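PDB 1F56: plantacyanin from Spinacia oleracea, which binds a single copper ion as a basic blue cupredoxin of the phytocyanin family and probably carries electrons. Local coordinates for residues Ser48-Arg51 against Gly52-Thr55; Ile5-Ser8 against Phe9-Gly13. All coordinates share one frame; numbering follows the deposited sequence.

Contact 1: residues Ser48-Arg51 against Gly52-Thr55; sequences SAPR and GART
P50 and A53 close a type II beta turn, with R51 and G52 at its corners, in the loop that leads from helix 41-45 of the cupredoxin fold into strand 54-56. The hydrogen bond across the turn is between backbone atoms: A53 N donates to P50 O over 3.1 Å, and the N-H points well at its acceptor (157°). Just before the turn, S48 OG is hydrogen-bonded to S46 OG. The turn form is set by the two corner residues. R51 takes the polyproline-like conformation of the first corner, whereas G52 takes a positive phi of 82°, where a side chain would be driven into R51 O.

The charged side chain at the corner stays apart from the rest. R51 points away from G52-T55, its chain bends at chi3, and its guanidinium group reaches no atom of that segment.

Apolar contacts gather beneath the turn. The A53 methyl group is the common partner: its CB lies 4.0 Å from A49 CB, methyl against methyl, and 4.1 Å from P50 CD. A49 and P50 also rest on V39, and A49 on V37 as well, so this small apolar patch is laid over strand 36-39. R54 is paired with A38 of the same strand through backbone bonds, which places the outgoing end of the turn at the edge of the antiparallel sheet. Within the turn itself, A53 CB comes to 3.2 Å from P50 O, the same carbonyl oxygen that accepts the A53 N-H.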
loop_
_atom_site.group_PDB
_atom_site.type_symbol
_atom_site.label_atom_id
_atom_site.label_comp_id
_atom_site.label_asym_id
_atom_site.label_seq_id
_atom_site.Cartn_x
_atom_site.Cartn_y
_atom_site.Cartn_z
ATOM N N SER A 48 -0.863 11.240 -5.199
ATOM C CA SER A 48 0.239 12.106 -4.774
ATOM C C SER A 48 0.439 12.025 -3.268
ATOM O O SER A 48 -0.487 12.260 -2.496
ATOM C CB SER A 48 -0.054 13.556 -5.173
ATOM O OG SER A 48 -1.358 13.929 -4.759
ATOM N N ALA A 49 1.655 11.701 -2.858
ATOM C CA ALA A 49 1.971 11.561 -1.449
ATOM C C ALA A 49 2.076 12.905 -0.746
ATOM O O ALA A 49 2.701 13.838 -1.258
ATOM C CB ALA A 49 3.261 10.792 -1.303
ATOM N N PRO A 50 1.465 13.026 0.445
ATOM C CA PRO A 50 1.529 14.297 1.176
ATOM C C PRO A 50 2.912 14.490 1.784
ATOM O O PRO A 50 3.682 13.529 1.917
ATOM C CB PRO A 50 0.422 14.155 2.225
ATOM C CG PRO A 50 0.389 12.673 2.494
ATOM C CD PRO A 50 0.560 12.070 1.109
ATOM N N ARG A 51 3.237 15.725 2.149
ATOM C CA ARG A 51 4.552 16.009 2.723
ATOM C C ARG A 51 4.835 15.146 3.954
ATOM O O ARG A 51 3.978 14.980 4.830
ATOM C CB ARG A 51 4.664 17.488 3.092
ATOM C CG ARG A 51 3.866 17.882 4.328
ATOM C CD ARG A 51 3.754 19.394 4.480
ATOM N NE ARG A 51 2.824 19.966 3.508
ATOM C CZ ARG A 51 2.544 21.262 3.410
ATOM N NH1 ARG A 51 3.124 22.133 4.226
ATOM N NH2 ARG A 51 1.685 21.690 2.492
ATOM N N GLY A 52 6.041 14.585 4.006
ATOM C CA GLY A 52 6.421 13.758 5.138
ATOM C C GLY A 52 5.943 12.313 5.113
ATOM O O GLY A 52 6.283 11.537 6.016
ATOM N N ALA A 53 5.160 11.943 4.103
ATOM C CA ALA A 53 4.660 10.568 3.976
ATOM C C ALA A 53 5.808 9.562 4.111
ATOM O O ALA A 53 6.947 9.841 3.693
ATOM C CB ALA A 53 3.976 10.391 2.633
ATOM N N ARG A 54 5.516 8.391 4.678
ATOM C CA ARG A 54 6.553 7.386 4.867
ATOM C C ARG A 54 6.679 6.446 3.686
ATOM O O ARG A 54 5.688 5.933 3.181
ATOM C CB ARG A 54 6.302 6.602 6.166
ATOM C CG ARG A 54 6.356 7.516 7.408
ATOM C CD ARG A 54 6.473 6.768 8.727
ATOM N NE ARG A 54 6.464 7.681 9.877
ATOM C CZ ARG A 54 7.414 8.565 10.168
ATOM N NH1 ARG A 54 8.484 8.687 9.402
ATOM N NH2 ARG A 54 7.297 9.332 11.240
ATOM N N THR A 55 7.915 6.237 3.251
ATOM C CA THR A 55 8.227 5.364 2.114
ATOM C C THR A 55 8.894 4.063 2.586
ATOM O O THR A 55 9.672 4.066 3.543
ATOM C CB THR A 55 9.167 6.107 1.104
ATOM O OG1 THR A 55 8.402 7.084 0.390
ATOM C CG2 THR A 55 9.788 5.151 0.106
#

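Contact 2: residues Ile5-Ser8 against Phe9-Gly13; sequences IGWS and FNVNG. With SO4 (sulfate ion), chain E.
G6 and N12 form a single antiparallel bridge, a hydrogen-bonded pair, where the chain doubles back after strand 2-6. G6 N donates to N12 O over 2.9 Å, and N12 N returns a bond to G6 O over 3.1 Å. The N12 amide folds back over G6, with OD1 3.2 Å from G6 CA; chi1 of 66° puts it there, and the missing side chain of G6 gives it room.

V11 supplies the apolar side. Its CG1 meets I5 CG2 at 3.9 Å, while CG2 reaches W7 CZ3 at 3.8 Å, the valine and indole lying side by side. Both W7 and V11 rest on I86 of strand 85-90. W7 NE1 is bonded to N35 O, and its ring meets F27 edge-to-face and also Y29. Past the bend, the F9 ring meets those of H34 and H79, two copper ligands, its side chain about 5 Å from the copper ion.

G13 N, turned away from I5-S8, binds a sulfate, probably from the crystallisation liquor, through O3 at 2.9 Å and more weakly through O2. With G6 N and O both bonded to N12, and V11 CA-H also directed at G6 O (3.4 Å), the main chain holds the bend, leaving side chains to pack on the barrel and beside the copper ligands.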
loop_
_atom_site.group_PDB
_atom_site.type_symbol
_atom_site.label_atom_id
_atom_site.label_comp_id
_atom_site.label_asym_id
_atom_site.label_seq_id
_atom_site.Cartn_x
_atom_site.Cartn_y
_atom_site.Cartn_z
ATOM N N ILE A 5 1.086 -9.307 0.336
ATOM C CA ILE A 5 0.401 -8.575 -0.737
ATOM C C ILE A 5 1.268 -8.643 -2.001
ATOM O O ILE A 5 2.474 -8.443 -1.930
ATOM C CB ILE A 5 0.173 -7.079 -0.371
ATOM C CG1 ILE A 5 -0.791 -6.969 0.810
ATOM C CG2 ILE A 5 -0.439 -6.331 -1.559
ATOM C CD1 ILE A 5 -2.161 -7.577 0.524
ATOM N N GLY A 6 0.671 -8.954 -3.148
ATOM C CA GLY A 6 1.451 -9.008 -4.384
ATOM C C GLY A 6 1.462 -7.581 -4.896
ATOM O O GLY A 6 0.488 -7.115 -5.494
ATOM N N TRP A 7 2.554 -6.871 -4.644
ATOM C CA TRP A 7 2.655 -5.463 -5.033
ATOM C C TRP A 7 3.110 -5.292 -6.474
ATOM O O TRP A 7 4.298 -5.341 -6.773
ATOM C CB TRP A 7 3.620 -4.756 -4.075
ATOM C CG TRP A 7 3.528 -3.262 -4.068
ATOM C CD1 TRP A 7 4.573 -2.381 -4.191
ATOM C CD2 TRP A 7 2.350 -2.466 -3.868
ATOM N NE1 TRP A 7 4.120 -1.094 -4.071
ATOM C CE2 TRP A 7 2.761 -1.108 -3.876
ATOM C CE3 TRP A 7 0.986 -2.765 -3.676
ATOM C CZ2 TRP A 7 1.861 -0.047 -3.701
ATOM C CZ3 TRP A 7 0.083 -1.704 -3.496
ATOM C CH2 TRP A 7 0.531 -0.357 -3.509
ATOM N N SER A 8 2.150 -5.104 -7.367
ATOM C CA SER A 8 2.445 -4.929 -8.780
ATOM C C SER A 8 1.366 -4.052 -9.405
ATOM O O SER A 8 0.418 -3.659 -8.724
ATOM C CB SER A 8 2.472 -6.281 -9.484
ATOM O OG SER A 8 2.933 -6.126 -10.816
ATOM N N PHE A 9 1.495 -3.747 -10.691
ATOM C CA PHE A 9 0.491 -2.914 -11.357
ATOM C C PHE A 9 -0.883 -3.528 -11.124
ATOM O O PHE A 9 -1.878 -2.830 -10.973
ATOM C CB PHE A 9 0.826 -2.796 -12.847
ATOM C CG PHE A 9 2.074 -1.987 -13.112
ATOM C CD1 PHE A 9 2.016 -0.600 -13.174
ATOM C CD2 PHE A 9 3.313 -2.611 -13.231
ATOM C CE1 PHE A 9 3.172 0.154 -13.348
ATOM C CE2 PHE A 9 4.479 -1.869 -13.405
ATOM C CZ PHE A 9 4.407 -0.486 -13.462
ATOM N N ASN A 10 -0.933 -4.850 -11.082
ATOM C CA ASN A 10 -2.186 -5.525 -10.802
ATOM C C ASN A 10 -2.001 -6.077 -9.387
ATOM O O ASN A 10 -1.493 -7.186 -9.199
ATOM C CB ASN A 10 -2.435 -6.654 -11.807
ATOM C CG ASN A 10 -3.744 -7.383 -11.549
ATOM O OD1 ASN A 10 -3.817 -8.279 -10.704
ATOM N ND2 ASN A 10 -4.791 -6.989 -12.266
ATOM N N VAL A 11 -2.388 -5.284 -8.392
ATOM C CA VAL A 11 -2.235 -5.681 -6.994
ATOM C C VAL A 11 -3.079 -6.895 -6.623
ATOM O O VAL A 11 -4.256 -6.959 -6.973
ATOM C CB VAL A 11 -2.636 -4.546 -6.045
ATOM C CG1 VAL A 11 -2.378 -4.976 -4.613
ATOM C CG2 VAL A 11 -1.858 -3.281 -6.378
ATOM N N ASN A 12 -2.491 -7.855 -5.910
ATOM C CA ASN A 12 -3.263 -9.018 -5.504
ATOM C C ASN A 12 -3.164 -9.280 -4.000
ATOM O O ASN A 12 -2.179 -8.900 -3.353
ATOM C CB ASN A 12 -2.823 -10.267 -6.275
ATOM C CG ASN A 12 -1.411 -10.685 -5.948
ATOM O OD1 ASN A 12 -0.464 -10.310 -6.636
ATOM N ND2 ASN A 12 -1.260 -11.457 -4.882
ATOM N N GLY A 13 -4.203 -9.918 -3.456
ATOM C CA GLY A 13 -4.239 -10.263 -2.044
ATOM C C GLY A 13 -5.082 -9.360 -1.162
ATOM O O GLY A 13 -5.225 -9.623 0.037
HETATM S S SO4 E . -6.840 -11.368 -5.683
HETATM O O1 SO4 E . -8.217 -11.700 -5.264
HETATM O O2 SO4 E . -6.668 -9.903 -5.694
HETATM O O3 SO4 E . -5.882 -11.973 -4.735
HETATM O O4 SO4 E . -6.594 -11.894 -7.037
#

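Contact 1 is a surface turn, with none of its touching residues buried, whereas contact 2 is partly buried through I5, W7 and V11. They serve different sheets: 48-55 leads into edge strand 54-56 of the antiparallel sheet, while 5-13 includes the end of edge strand 2-6 of the mixed sheet and the loop after it. Their centres lie 20 Å apart, on opposite sides of the chain's centre, and they do not touch. Contact 1 has one backbone bond and contacts among small aliphatic groups; contact 2 uses a two-bond bridge with aromatic packing. Contact 2 also lies nearer the metal, whereas the side chain of A49 in contact 1 stays about 13 Å from the copper ion.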